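PDB 6NRU: CobC, which probably removes the 5'-phosphate from adenosylcobalamin 5'-phosphate and from alpha-ribazole 5'-phosphate, late steps in the assembly of the nucleotide loop of vitamin B12. Local coordinates for residues A[180-185]-A[195-200]; A[50-55]-A[75-80]. All blocks are in the same frame, centred on the assembly; numbering follows the deposited sequence.

Interaction 1 of 2, residues A[180-185]-A[195-200]; sequences CWSAID and VLNSRA. With SO4 (sulfate ion), chain M.
The indole of W181 lies over the edge strand of a beta hairpin and is gripped from two directions. CG stands between the backbone N and the carbonyl carbon, the crowded position (chi1 61°), which lays the ring along residues 195-200. One ring face receives two aliphatic groups: V195 CG1 sits 4.0 Å from the centroid of the six-membered ring of W181, and S198 CB packs over the five-membered ring, both as CH-pi contacts. In the plane of the ring, NE1 of W181 donates to the backbone O of A200 at 2.9 Å, a bond that fixes the rotation of the indole. A200 is presented by an ST turn, in which S198 OG accepts from A200 N at 3.0 Å.

Beneath the ring, W181 and S198 form an antiparallel hydrogen-bonded pair, as do A183 and V195. The register slips by one residue between them, and N197 and S198 both face W181 in a G1 beta bulge. N197, with positive phi (58°), turns its N-H to S182 OG, 3.1 Å away and nearly straight. A water joins the same S182 OG to N197 OD1, while the side-chain amide of N197 is further held, ND2 by the backbone O of R175 and OD1 by the backbone N of D177. Beyond the bulge, C180 SG lies over one face of the R199 guanidinium, 3.3 Å from R199 NH2. R199 NH1 donates to O1 of a sulfate, probably from the crystallisation liquor, which R33 and Q37 also bind.

W7 and I9 of the neighbouring strand 5-10 also meet the indole, and S182 bonds through its backbone to L8. The buried indole N-H is thus satisfied by a main-chain carbonyl, and the hydroxyls of S182 and S198 take up backbone N-H groups where the chain leaves regular pairing.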
loop_
_atom_site.group_PDB
_atom_site.type_symbol
_atom_site.label_atom_id
_atom_site.label_comp_id
_atom_site.label_asym_id
_atom_site.label_seq_id
_atom_site.Cartn_x
_atom_site.Cartn_y
_atom_site.Cartn_z
ATOM N N CYS A 180 3.224 -1.900 11.084
ATOM C CA CYS A 180 3.066 -3.343 11.064
ATOM C C CYS A 180 3.569 -3.901 9.741
ATOM O O CYS A 180 3.868 -3.163 8.800
ATOM C CB CYS A 180 1.599 -3.744 11.264
ATOM S SG CYS A 180 0.812 -3.112 12.760
ATOM N N TRP A 181 3.648 -5.226 9.676
ATOM C CA TRP A 181 4.024 -5.920 8.455
ATOM C C TRP A 181 3.136 -7.144 8.282
ATOM O O TRP A 181 2.669 -7.737 9.261
ATOM C CB TRP A 181 5.504 -6.327 8.469
ATOM C CG TRP A 181 5.855 -7.258 9.589
ATOM C CD1 TRP A 181 6.266 -6.913 10.845
ATOM C CD2 TRP A 181 5.821 -8.691 9.556
ATOM N NE1 TRP A 181 6.491 -8.043 11.595
ATOM C CE2 TRP A 181 6.226 -9.147 10.828
ATOM C CE3 TRP A 181 5.491 -9.632 8.575
ATOM C CZ2 TRP A 181 6.308 -10.501 11.143
ATOM C CZ3 TRP A 181 5.575 -10.976 8.891
ATOM C CH2 TRP A 181 5.979 -11.398 10.165
ATOM N N SER A 182 2.899 -7.508 7.024
ATOM C CA SER A 182 2.093 -8.666 6.670
ATOM C C SER A 182 2.852 -9.519 5.662
ATOM O O SER A 182 3.810 -9.065 5.031
ATOM C CB SER A 182 0.740 -8.249 6.086
ATOM O OG SER A 182 0.115 -7.282 6.908
ATOM N N ALA A 183 2.409 -10.765 5.509
ATOM C CA ALA A 183 3.037 -11.671 4.559
ATOM C C ALA A 183 1.988 -12.600 3.964
ATOM O O ALA A 183 1.110 -13.095 4.676
ATOM C CB ALA A 183 4.159 -12.485 5.216
ATOM N N ILE A 184 2.088 -12.803 2.659
ATOM C CA ILE A 184 1.227 -13.687 1.916
ATOM C C ILE A 184 2.046 -14.625 1.032
ATOM O O ILE A 184 2.905 -14.174 0.311
ATOM C CB ILE A 184 0.212 -12.900 1.084
ATOM C CG1 ILE A 184 -0.438 -13.801 0.054
ATOM C CG2 ILE A 184 0.857 -11.688 0.445
ATOM C CD1 ILE A 184 -1.920 -13.623 -0.022
ATOM N N ASP A 185 1.755 -15.924 1.073
ATOM C CA ASP A 185 2.483 -16.909 0.288
ATOM C C ASP A 185 1.699 -17.267 -0.967
ATOM O O ASP A 185 0.475 -17.414 -0.924
ATOM C CB ASP A 185 2.744 -18.175 1.108
ATOM C CG ASP A 185 4.051 -18.117 1.870
ATOM O OD1 ASP A 185 5.119 -18.055 1.223
ATOM O OD2 ASP A 185 4.011 -18.134 3.120
ATOM N N VAL A 195 0.359 -13.869 7.640
ATOM C CA VAL A 195 0.541 -12.890 8.708
ATOM C C VAL A 195 -0.127 -11.590 8.286
ATOM O O VAL A 195 0.009 -11.157 7.137
ATOM C CB VAL A 195 2.034 -12.645 9.024
ATOM C CG1 VAL A 195 2.179 -11.542 10.053
ATOM C CG2 VAL A 195 2.707 -13.917 9.514
ATOM N N LEU A 196 -0.851 -10.967 9.212
ATOM C CA LEU A 196 -1.495 -9.687 8.944
ATOM C C LEU A 196 -1.265 -8.762 10.127
ATOM O O LEU A 196 -1.635 -9.095 11.255
ATOM C CB LEU A 196 -2.995 -9.855 8.679
ATOM C CG LEU A 196 -3.708 -8.599 8.168
ATOM C CD1 LEU A 196 -3.267 -8.264 6.755
ATOM C CD2 LEU A 196 -5.213 -8.768 8.222
ATOM N N ASN A 197 -0.640 -7.614 9.862
ATOM C CA ASN A 197 -0.489 -6.531 10.833
ATOM C C ASN A 197 0.235 -7.006 12.094
ATOM O O ASN A 197 -0.248 -6.856 13.217
ATOM C CB ASN A 197 -1.848 -5.916 11.174
ATOM C CG ASN A 197 -2.502 -5.269 9.976
ATOM O OD1 ASN A 197 -1.831 -4.650 9.155
ATOM N ND2 ASN A 197 -3.817 -5.412 9.866
ATOM N N SER A 198 1.415 -7.574 11.886
ATOM C CA SER A 198 2.241 -8.021 12.993
ATOM C C SER A 198 3.207 -6.926 13.422
ATOM O O SER A 198 3.660 -6.113 12.613
ATOM C CB SER A 198 3.026 -9.276 12.617
ATOM O OG SER A 198 3.993 -9.581 13.607
ATOM N N ARG A 199 3.510 -6.909 14.719
ATOM C CA ARG A 199 4.573 -6.079 15.270
ATOM C C ARG A 199 5.653 -6.927 15.927
ATOM O O ARG A 199 6.434 -6.416 16.735
ATOM C CB ARG A 199 4.010 -5.069 16.269
ATOM C CG ARG A 199 3.243 -3.933 15.628
ATOM C CD ARG A 199 2.467 -3.140 16.661
ATOM N NE ARG A 199 1.309 -2.484 16.066
ATOM C CZ ARG A 199 1.330 -1.261 15.545
ATOM N NH1 ARG A 199 2.456 -0.558 15.546
ATOM N NH2 ARG A 199 0.229 -0.743 15.019
ATOM N N ALA A 200 5.705 -8.215 15.602
ATOM C CA ALA A 200 6.714 -9.114 16.133
ATOM C C ALA A 200 7.900 -9.209 15.180
ATOM O O ALA A 200 7.861 -8.735 14.042
ATOM C CB ALA A 200 6.118 -10.498 16.381
HETATM S S SO4 M . 3.232 3.115 16.633
HETATM O O1 SO4 M . 3.120 2.286 15.436
HETATM O O2 SO4 M . 2.206 4.151 16.600
HETATM O O3 SO4 M . 3.042 2.287 17.819
HETATM O O4 SO4 M . 4.551 3.741 16.683
HETATM O O HOH W 1 0.690 -4.702 7.646
#

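Interaction 2 of 2, residues A[50-55]-A[75-80]; sequences FDLVLC and PVHIIP
L52 reaches across the start of a parallel strand pair and sets its CD1 methyl on one face of the H77 imidazole, 3.8 Å from the ring centroid in a CH-pi contact, offset toward the rim near NE2. The two side chains cross at about a right angle. L54, on the same face of the sheet, runs alongside H77, so both leucine methyls lie on one side of the imidazole plane, L52 CD1 over the ring and L54 CD2 against H77 CB at 3.5 Å. Further along, I79 CG1 fits against L54 CB, and F134 of helix 124-136 touches both L54 and I79.

On the other face V53 and V76 lie side by side, with V76 CG2 4.0 Å from V53 CB. C55 CB faces the notch between the neighbouring methyls V76 CG1 and I78 CD1, touching both, and helix 59-69 of this beta-alpha-beta unit packs on V53, C55 and I78.

The backbone pairing starts with a weak hydrogen bond from V53 N to P75 O. Firmer bonds follow from H77 N to V53 O (2.7 Å), C55 N to H77 O and I79 N to C55 O, each nearly along the C=O axis. The N-H and C=O groups of V53, C55 and H77 are thus paired across the strands, while L52 and L54 bond to strand 146-151, leaving the side-chain contacts to hydrocarbon and one imidazole face.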
loop_
_atom_site.group_PDB
_atom_site.type_symbol
_atom_site.label_atom_id
_atom_site.label_comp_id
_atom_site.label_asym_id
_atom_site.label_seq_id
_atom_site.Cartn_x
_atom_site.Cartn_y
_atom_site.Cartn_z
ATOM N N PHE A 50 15.531 -10.784 2.392
ATOM C CA PHE A 50 14.872 -10.386 1.160
ATOM C C PHE A 50 15.830 -10.506 -0.020
ATOM O O PHE A 50 17.053 -10.412 0.126
ATOM C CB PHE A 50 14.360 -8.948 1.256
ATOM C CG PHE A 50 13.452 -8.697 2.427
ATOM C CD1 PHE A 50 12.114 -9.045 2.371
ATOM C CD2 PHE A 50 13.938 -8.099 3.579
ATOM C CE1 PHE A 50 11.280 -8.809 3.444
ATOM C CE2 PHE A 50 13.106 -7.860 4.656
ATOM C CZ PHE A 50 11.776 -8.214 4.588
ATOM N N ASP A 51 15.257 -10.726 -1.200
ATOM C CA ASP A 51 16.008 -10.707 -2.445
ATOM C C ASP A 51 15.419 -9.737 -3.457
ATOM O O ASP A 51 15.940 -9.639 -4.575
ATOM C CB ASP A 51 16.083 -12.115 -3.053
ATOM C CG ASP A 51 14.768 -12.860 -2.968
ATOM O OD1 ASP A 51 14.753 -14.074 -3.267
ATOM O OD2 ASP A 51 13.750 -12.234 -2.605
ATOM N N LEU A 52 14.359 -9.016 -3.098
ATOM C CA LEU A 52 13.737 -8.062 -4.002
ATOM C C LEU A 52 12.895 -7.093 -3.185
ATOM O O LEU A 52 12.266 -7.490 -2.203
ATOM C CB LEU A 52 12.869 -8.770 -5.049
ATOM C CG LEU A 52 12.314 -7.886 -6.167
ATOM C CD1 LEU A 52 13.446 -7.244 -6.965
ATOM C CD2 LEU A 52 11.401 -8.689 -7.073
ATOM N N VAL A 53 12.893 -5.826 -3.592
ATOM C CA VAL A 53 12.057 -4.803 -2.974
ATOM C C VAL A 53 11.287 -4.097 -4.081
ATOM O O VAL A 53 11.890 -3.568 -5.021
ATOM C CB VAL A 53 12.874 -3.789 -2.157
ATOM C CG1 VAL A 53 11.958 -2.705 -1.609
ATOM C CG2 VAL A 53 13.618 -4.485 -1.026
ATOM N N LEU A 54 9.963 -4.099 -3.978
ATOM C CA LEU A 54 9.092 -3.373 -4.891
ATOM C C LEU A 54 8.397 -2.268 -4.110
ATOM O O LEU A 54 7.805 -2.525 -3.057
ATOM C CB LEU A 54 8.063 -4.305 -5.532
ATOM C CG LEU A 54 8.600 -5.628 -6.082
ATOM C CD1 LEU A 54 7.463 -6.488 -6.611
ATOM C CD2 LEU A 54 9.632 -5.381 -7.168
ATOM N N CYS A 55 8.472 -1.046 -4.621
ATOM C CA CYS A 55 8.027 0.127 -3.888
ATOM C C CYS A 55 7.199 1.025 -4.795
ATOM O O CYS A 55 7.399 1.060 -6.012
ATOM C CB CYS A 55 9.229 0.899 -3.324
ATOM S SG CYS A 55 8.822 2.301 -2.281
ATOM N N PRO A 75 18.145 -4.527 -4.049
ATOM C CA PRO A 75 17.608 -3.879 -5.257
ATOM C C PRO A 75 16.166 -3.432 -5.051
ATOM O O PRO A 75 15.331 -4.192 -4.558
ATOM C CB PRO A 75 17.708 -4.977 -6.323
ATOM C CG PRO A 75 18.714 -5.956 -5.776
ATOM C CD PRO A 75 18.495 -5.934 -4.297
ATOM N N VAL A 76 15.879 -2.193 -5.450
ATOM C CA VAL A 76 14.581 -1.563 -5.225
ATOM C C VAL A 76 13.970 -1.223 -6.577
ATOM O O VAL A 76 14.487 -0.363 -7.301
ATOM C CB VAL A 76 14.698 -0.305 -4.356
ATOM C CG1 VAL A 76 13.342 0.378 -4.224
ATOM C CG2 VAL A 76 15.268 -0.654 -2.990
ATOM N N HIS A 77 12.865 -1.883 -6.914
ATOM C CA HIS A 77 12.096 -1.546 -8.103
ATOM C C HIS A 77 10.997 -0.565 -7.721
ATOM O O HIS A 77 10.283 -0.777 -6.737
ATOM C CB HIS A 77 11.477 -2.790 -8.739
ATOM C CG HIS A 77 12.473 -3.793 -9.230
ATOM N ND1 HIS A 77 12.217 -4.630 -10.294
ATOM C CD2 HIS A 77 13.718 -4.105 -8.797
ATOM C CE1 HIS A 77 13.264 -5.410 -10.501
ATOM N NE2 HIS A 77 14.189 -5.111 -9.605
ATOM N N ILE A 78 10.860 0.501 -8.497
ATOM C CA ILE A 78 9.798 1.480 -8.303
ATOM C C ILE A 78 8.672 1.121 -9.262
ATOM O O ILE A 78 8.794 1.306 -10.477
ATOM C CB ILE A 78 10.297 2.912 -8.530
ATOM C CG1 ILE A 78 11.492 3.204 -7.625
ATOM C CG2 ILE A 78 9.192 3.902 -8.247
ATOM C CD1 ILE A 78 11.157 3.154 -6.152
ATOM N N ILE A 79 7.575 0.602 -8.720
ATOM C CA ILE A 79 6.449 0.123 -9.518
ATOM C C ILE A 79 5.343 1.171 -9.445
ATOM O O ILE A 79 4.798 1.407 -8.353
ATOM C CB ILE A 79 5.957 -1.245 -9.027
ATOM C CG1 ILE A 79 7.123 -2.231 -8.958
ATOM C CG2 ILE A 79 4.861 -1.782 -9.932
ATOM C CD1 ILE A 79 7.820 -2.439 -10.285
ATOM N N PRO A 80 4.982 1.823 -10.556
ATOM C CA PRO A 80 3.887 2.804 -10.509
ATOM C C PRO A 80 2.533 2.179 -10.232
ATOM O O PRO A 80 1.622 2.890 -9.787
ATOM C CB PRO A 80 3.921 3.449 -11.905
ATOM C CG PRO A 80 5.218 3.005 -12.525
ATOM C CD PRO A 80 5.542 1.688 -11.910
#

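From the N terminus, strand 5-10 comes first and carries H11, the probable phosphohistidine, just beyond its end. Interaction 2 then closes the loop through helix 59-69, bringing strand 76-78 beside strand 52-55 as an outermost strand of the sheet. Only after helices 95-101 to 124-136, strand 146-151 and helix 153-163 does interaction 1 close the hairpin of strands 181-187 and 190-198, the latter outermost at the opposite side. The two loops are in series, neither nested nor crossed. The centres of interactions 1 and 2 are about 18 Å apart, and the two do not touch. Strands 146-151 and 5-10, lying between strand 52-55 and strand 181-187, join them into one mixed sheet of the histidine phosphatase fold.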